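PDB 2P4S: purine nucleoside phosphorylase from Anopheles gambiae, which catalyses the phosphorolysis of inosine, guanosine and their 2'-deoxy forms to the free purine base and pentose 1-phosphate in purine salvage. Local coordinates for residues A[282-294]-A[329-341]. Numbering follows the deposited sequence.
With DIH (7-[[(3R,4R)-3-(hydroxymethyl)-4-oxidanyl-pyrrolidin-1-ium-1-yl]methyl]-3,5-dihydropyrrolo[3,2-d]pyrimidin-4-one), chain F.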
loop_
_atom_site.group_PDB
_atom_site.type_symbol
_atom_site.label_atom_id
_atom_site.label_comp_id
_atom_site.label_asym_id
_atom_site.label_seq_id
_atom_site.Cartn_x
_atom_site.Cartn_y
_atom_site.Cartn_z
ATOM N N GLY A 282 -1.998 -1.694 -11.035
ATOM C CA GLY A 282 -1.994 -2.474 -12.285
ATOM C C GLY A 282 -0.638 -3.140 -12.432
ATOM O O GLY A 282 0.080 -3.283 -11.431
ATOM N N PRO A 283 -0.270 -3.567 -13.652
ATOM C CA PRO A 283 -1.005 -3.442 -14.922
ATOM C C PRO A 283 -2.076 -4.496 -15.143
ATOM O O PRO A 283 -2.893 -4.350 -16.049
ATOM C CB PRO A 283 0.092 -3.616 -15.977
ATOM C CG PRO A 283 1.132 -4.523 -15.276
ATOM C CD PRO A 283 1.026 -4.241 -13.806
ATOM N N ASN A 284 -2.070 -5.566 -14.349
ATOM C CA ASN A 284 -3.152 -6.553 -14.451
ATOM C C ASN A 284 -4.496 -5.937 -13.990
ATOM O O ASN A 284 -4.531 -4.995 -13.185
ATOM C CB ASN A 284 -2.797 -7.833 -13.673
ATOM C CG ASN A 284 -2.668 -7.595 -12.167
ATOM O OD1 ASN A 284 -1.633 -7.149 -11.689
ATOM N ND2 ASN A 284 -3.739 -7.870 -11.423
ATOM N N PHE A 285 -5.599 -6.437 -14.525
ATOM C CA PHE A 285 -6.921 -5.991 -14.062
ATOM C C PHE A 285 -7.260 -6.772 -12.774
ATOM O O PHE A 285 -6.556 -7.703 -12.382
ATOM C CB PHE A 285 -7.999 -6.175 -15.163
ATOM C CG PHE A 285 -7.740 -5.384 -16.420
ATOM C CD1 PHE A 285 -7.985 -4.021 -16.479
ATOM C CD2 PHE A 285 -7.268 -6.018 -17.591
ATOM C CE1 PHE A 285 -7.736 -3.271 -17.669
ATOM C CE2 PHE A 285 -7.036 -5.288 -18.781
ATOM C CZ PHE A 285 -7.270 -3.892 -18.793
ATOM N N GLU A 286 -8.370 -6.424 -12.145
ATOM C CA GLU A 286 -8.713 -6.910 -10.807
ATOM C C GLU A 286 -9.343 -8.322 -10.755
ATOM O O GLU A 286 -10.063 -8.730 -11.661
ATOM C CB GLU A 286 -9.682 -5.905 -10.177
ATOM C CG GLU A 286 -9.075 -4.526 -9.974
ATOM C CD GLU A 286 -8.819 -3.775 -11.324
ATOM O OE1 GLU A 286 -9.718 -3.862 -12.211
ATOM O OE2 GLU A 286 -7.731 -3.115 -11.490
ATOM N N THR A 287 -9.078 -9.048 -9.678
ATOM C CA THR A 287 -9.774 -10.300 -9.392
ATOM C C THR A 287 -11.257 -10.048 -8.936
ATOM O O THR A 287 -11.665 -8.911 -8.590
ATOM C CB THR A 287 -9.041 -11.140 -8.332
ATOM O OG1 THR A 287 -9.226 -10.555 -7.038
ATOM C CG2 THR A 287 -7.542 -11.263 -8.633
ATOM N N VAL A 288 -12.040 -11.123 -8.922
ATOM C CA VAL A 288 -13.421 -11.052 -8.488
ATOM C C VAL A 288 -13.448 -10.629 -7.028
ATOM O O VAL A 288 -14.232 -9.754 -6.688
ATOM C CB VAL A 288 -14.160 -12.426 -8.679
ATOM C CG1 VAL A 288 -15.470 -12.494 -7.837
ATOM C CG2 VAL A 288 -14.441 -12.703 -10.164
ATOM N N ALA A 289 -12.582 -11.224 -6.192
ATOM C CA ALA A 289 -12.521 -10.909 -4.778
ATOM C C ALA A 289 -12.118 -9.434 -4.520
ATOM O O ALA A 289 -12.631 -8.835 -3.581
ATOM C CB ALA A 289 -11.528 -11.873 -4.006
ATOM N N GLU A 290 -11.145 -8.915 -5.284
ATOM C CA GLU A 290 -10.749 -7.485 -5.230
ATOM C C GLU A 290 -11.907 -6.539 -5.618
ATOM O O GLU A 290 -12.119 -5.535 -4.946
ATOM C CB GLU A 290 -9.537 -7.216 -6.131
ATOM C CG GLU A 290 -8.250 -7.885 -5.628
ATOM C CD GLU A 290 -7.116 -7.946 -6.670
ATOM O OE1 GLU A 290 -7.332 -7.635 -7.895
ATOM O OE2 GLU A 290 -6.000 -8.318 -6.254
ATOM N N VAL A 291 -12.624 -6.847 -6.709
ATOM C CA VAL A 291 -13.719 -6.012 -7.135
ATOM C C VAL A 291 -14.777 -5.961 -6.030
ATOM O O VAL A 291 -15.289 -4.904 -5.729
ATOM C CB VAL A 291 -14.337 -6.462 -8.520
ATOM C CG1 VAL A 291 -15.652 -5.707 -8.833
ATOM C CG2 VAL A 291 -13.350 -6.264 -9.680
ATOM N N LYS A 292 -15.048 -7.100 -5.394
ATOM C CA LYS A 292 -16.020 -7.191 -4.276
ATOM C C LYS A 292 -15.603 -6.359 -3.090
ATOM O O LYS A 292 -16.403 -5.607 -2.532
ATOM C CB LYS A 292 -16.206 -8.644 -3.809
ATOM C CG LYS A 292 -17.044 -9.466 -4.740
ATOM C CD LYS A 292 -17.344 -10.834 -4.142
ATOM C CE LYS A 292 -18.072 -11.719 -5.185
ATOM N NZ LYS A 292 -17.852 -13.164 -4.871
ATOM N N MET A 293 -14.346 -6.495 -2.697
ATOM C CA MET A 293 -13.834 -5.690 -1.604
ATOM C C MET A 293 -13.904 -4.177 -1.950
ATOM O O MET A 293 -14.292 -3.357 -1.103
ATOM C CB MET A 293 -12.400 -6.094 -1.282
ATOM C CG MET A 293 -11.665 -4.922 -0.715
ATOM S SD MET A 293 -9.997 -5.244 -0.547
ATOM C CE MET A 293 -9.414 -3.697 0.147
ATOM N N LEU A 294 -13.497 -3.799 -3.176
ATOM C CA LEU A 294 -13.500 -2.360 -3.530
ATOM C C LEU A 294 -14.914 -1.730 -3.564
ATOM O O LEU A 294 -15.102 -0.650 -3.050
ATOM C CB LEU A 294 -12.699 -2.083 -4.816
ATOM C CG LEU A 294 -11.218 -2.414 -4.744
ATOM C CD1 LEU A 294 -10.565 -2.454 -6.149
ATOM C CD2 LEU A 294 -10.479 -1.450 -3.778
ATOM N N MET A 329 -17.139 -3.443 -17.814
ATOM C CA MET A 329 -17.675 -3.754 -16.511
ATOM C C MET A 329 -16.625 -4.588 -15.804
ATOM O O MET A 329 -15.960 -5.407 -16.435
ATOM C CB MET A 329 -19.036 -4.507 -16.636
ATOM C CG MET A 329 -20.202 -3.644 -17.200
ATOM S SD MET A 329 -20.284 -1.968 -16.472
ATOM C CE MET A 329 -20.886 -2.318 -14.817
ATOM N N CYS A 330 -16.429 -4.340 -14.513
ATOM C CA CYS A 330 -15.546 -5.188 -13.712
ATOM C C CYS A 330 -16.184 -6.584 -13.619
ATOM O O CYS A 330 -17.420 -6.705 -13.552
ATOM C CB CYS A 330 -15.396 -4.615 -12.311
ATOM S SG CYS A 330 -14.470 -3.112 -12.274
ATOM N N THR A 331 -15.347 -7.621 -13.592
ATOM C CA THR A 331 -15.825 -8.983 -13.400
ATOM C C THR A 331 -16.371 -9.215 -11.988
ATOM O O THR A 331 -15.653 -9.095 -10.986
ATOM C CB THR A 331 -14.738 -10.040 -13.715
ATOM O OG1 THR A 331 -14.094 -9.710 -14.959
ATOM C CG2 THR A 331 -15.385 -11.467 -13.828
ATOM N N MET A 332 -17.634 -9.610 -11.915
ATOM C CA MET A 332 -18.266 -9.688 -10.603
ATOM C C MET A 332 -18.670 -11.096 -10.111
ATOM O O MET A 332 -19.239 -11.259 -9.042
ATOM C CB MET A 332 -19.406 -8.678 -10.574
ATOM C CG MET A 332 -18.815 -7.257 -10.443
ATOM S SD MET A 332 -20.148 -6.259 -10.878
ATOM C CE MET A 332 -19.483 -4.774 -11.717
ATOM N N SER A 333 -18.269 -12.104 -10.869
ATOM C CA SER A 333 -18.678 -13.453 -10.628
ATOM C C SER A 333 -17.639 -14.422 -11.198
ATOM O O SER A 333 -17.028 -14.123 -12.220
ATOM C CB SER A 333 -20.044 -13.652 -11.297
ATOM O OG SER A 333 -20.192 -14.967 -11.754
ATOM N N TYR A 334 -17.469 -15.576 -10.545
ATOM C CA TYR A 334 -16.574 -16.644 -11.012
ATOM C C TYR A 334 -17.139 -17.360 -12.231
ATOM O O TYR A 334 -16.421 -18.100 -12.918
ATOM C CB TYR A 334 -16.243 -17.639 -9.879
ATOM C CG TYR A 334 -15.498 -16.970 -8.769
ATOM C CD1 TYR A 334 -14.193 -16.584 -8.952
ATOM C CD2 TYR A 334 -16.119 -16.665 -7.540
ATOM C CE1 TYR A 334 -13.499 -15.930 -7.964
ATOM C CE2 TYR A 334 -15.420 -16.000 -6.548
ATOM C CZ TYR A 334 -14.102 -15.651 -6.768
ATOM O OH TYR A 334 -13.358 -14.979 -5.827
ATOM N N GLU A 335 -18.413 -17.096 -12.519
ATOM C CA GLU A 335 -19.097 -17.694 -13.681
ATOM C C GLU A 335 -19.142 -16.848 -14.959
ATOM O O GLU A 335 -19.383 -17.392 -16.037
ATOM C CB GLU A 335 -20.531 -18.041 -13.326
ATOM C CG GLU A 335 -20.647 -19.192 -12.363
ATOM C CD GLU A 335 -22.039 -19.220 -11.791
ATOM O OE1 GLU A 335 -23.018 -19.497 -12.557
ATOM O OE2 GLU A 335 -22.145 -18.926 -10.585
ATOM N N GLU A 336 -18.954 -15.536 -14.870
ATOM C CA GLU A 336 -19.035 -14.778 -16.107
ATOM C C GLU A 336 -17.853 -14.981 -17.041
ATOM O O GLU A 336 -16.811 -15.554 -16.653
ATOM C CB GLU A 336 -19.342 -13.310 -15.891
ATOM C CG GLU A 336 -18.605 -12.622 -14.781
ATOM C CD GLU A 336 -18.985 -11.152 -14.715
ATOM O OE1 GLU A 336 -19.822 -10.790 -13.839
ATOM O OE2 GLU A 336 -18.495 -10.384 -15.593
ATOM N N GLU A 337 -18.053 -14.605 -18.303
ATOM C CA GLU A 337 -16.948 -14.605 -19.253
ATOM C C GLU A 337 -16.280 -13.239 -19.149
ATOM O O GLU A 337 -16.965 -12.217 -19.133
ATOM C CB GLU A 337 -17.394 -14.951 -20.685
ATOM C CG GLU A 337 -17.400 -16.472 -20.951
ATOM C CD GLU A 337 -16.137 -17.152 -20.385
ATOM O OE1 GLU A 337 -15.047 -16.857 -20.942
ATOM O OE2 GLU A 337 -16.225 -17.928 -19.373
ATOM N N GLU A 338 -14.958 -13.249 -19.002
ATOM C CA GLU A 338 -14.192 -12.025 -18.907
ATOM C C GLU A 338 -13.478 -11.784 -20.219
ATOM O O GLU A 338 -12.761 -12.647 -20.719
ATOM C CB GLU A 338 -13.204 -12.079 -17.738
ATOM C CG GLU A 338 -12.251 -10.895 -17.659
ATOM C CD GLU A 338 -11.295 -11.021 -16.492
ATOM O OE1 GLU A 338 -10.181 -11.583 -16.678
ATOM O OE2 GLU A 338 -11.681 -10.605 -15.371
ATOM N N GLU A 339 -13.692 -10.597 -20.768
ATOM C CA GLU A 339 -13.048 -10.196 -22.007
ATOM C C GLU A 339 -12.482 -8.773 -21.853
ATOM O O GLU A 339 -12.827 -7.877 -22.611
ATOM C CB GLU A 339 -14.052 -10.290 -23.182
ATOM C CG GLU A 339 -14.475 -11.745 -23.532
ATOM C CD GLU A 339 -15.673 -11.818 -24.514
ATOM O OE1 GLU A 339 -15.500 -11.502 -25.732
ATOM O OE2 GLU A 339 -16.784 -12.208 -24.057
ATOM N N HIS A 340 -11.631 -8.562 -20.853
ATOM C CA HIS A 340 -10.961 -7.267 -20.674
ATOM C C HIS A 340 -9.892 -7.182 -21.742
ATOM O O HIS A 340 -9.010 -8.051 -21.790
ATOM C CB HIS A 340 -10.295 -7.156 -19.292
ATOM C CG HIS A 340 -11.255 -7.174 -18.146
ATOM N ND1 HIS A 340 -12.546 -6.691 -18.243
ATOM C CD2 HIS A 340 -11.097 -7.576 -16.860
ATOM C CE1 HIS A 340 -13.147 -6.812 -17.072
ATOM N NE2 HIS A 340 -12.289 -7.343 -16.215
ATOM N N CYS A 341 -9.972 -6.166 -22.600
ATOM C CA CYS A 341 -9.020 -6.000 -23.701
ATOM C C CYS A 341 -8.693 -4.514 -23.910
ATOM O O CYS A 341 -9.594 -3.694 -24.127
ATOM C CB CYS A 341 -9.566 -6.669 -24.982
ATOM S SG CYS A 341 -8.638 -6.285 -26.496
HETATM O "O5'" DIH F . -6.513 -0.998 -20.619
HETATM C "C5'" DIH F . -5.599 -0.749 -19.533
HETATM C "C4'" DIH F . -5.524 0.750 -19.369
HETATM C "C6'" DIH F . -6.929 1.371 -19.195
HETATM C "C3'" DIH F . -4.726 1.097 -18.131
HETATM O "O3'" DIH F . -4.022 2.315 -18.383
HETATM C "C2'" DIH F . -5.789 1.383 -17.086
HETATM N "N1'" DIH F . -6.845 2.080 -17.886
HETATM C C10 DIH F . -8.070 2.244 -17.090
HETATM C C9 DIH F . -8.990 1.053 -16.924
HETATM C C8 DIH F . -10.049 0.704 -17.805
HETATM N N7 DIH F . -10.672 -0.402 -17.312
HETATM C C5 DIH F . -10.070 -0.786 -16.156
HETATM C C6 DIH F . -10.328 -1.856 -15.151
HETATM O O6 DIH F . -11.286 -2.722 -15.297
HETATM N N1 DIH F . -9.492 -1.870 -14.091
HETATM C C2 DIH F . -8.468 -0.981 -13.916
HETATM N N3 DIH F . -8.227 0.015 -14.782
HETATM C C4 DIH F . -9.026 0.118 -15.897
HETATM O O HOH W 1 -9.444 -9.214 -14.332
HETATM O O HOH W 2 -11.410 -11.496 -12.482
HETATM O O HOH W 3 -12.496 -7.203 -13.473
HETATM O O HOH W 4 -16.627 -9.148 -8.090
HETATM O O HOH W 5 -15.050 -13.577 -3.875
#
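Val288 lays its CG1 methyl over one face of the Tyr334 ring, a CH-pi contact 3.9 Å from CG1 to the ring centroid. With CG1 anti to the backbone N (chi1 163°), the CG2 branch is left to meet the carbonyl O of Ser333 and the methyl of Thr331. The phenol OH takes a hydrogen bond from a water held by Lys292 NZ and is also hydrogen-bonded to Asp219 OD2 of a neighbouring subunit. One turn on, Val291 straddles Cys330: Val291 CG1 and CG2 each lie 3.7 Å from Cys330 CB. No direct hydrogen bond joins the two segments; water does the polar work. Two waters each donate to Glu286 O and to Glu338 OE2. Thr331 OG1 gives Glu338 OE2 a third hydrogen bond, on the anti lone pair, at 2.6 Å. Toward the ligand, Phe285 has His340 CG over one ring face, the two rings inclined at 58°, while Phe285 CD1 lies 3.5 Å from DIH C6. Thr287 and Glu290 close a capping box that starts helix 288-296. Just before it, the bent chain of Glu286 holds the base: DIH N1 donates a nearly straight hydrogen bond to Glu286 OE1 (2.7 Å, 174°) at the purine-binding end of the active site, as in the trimeric purine nucleoside phosphorylases.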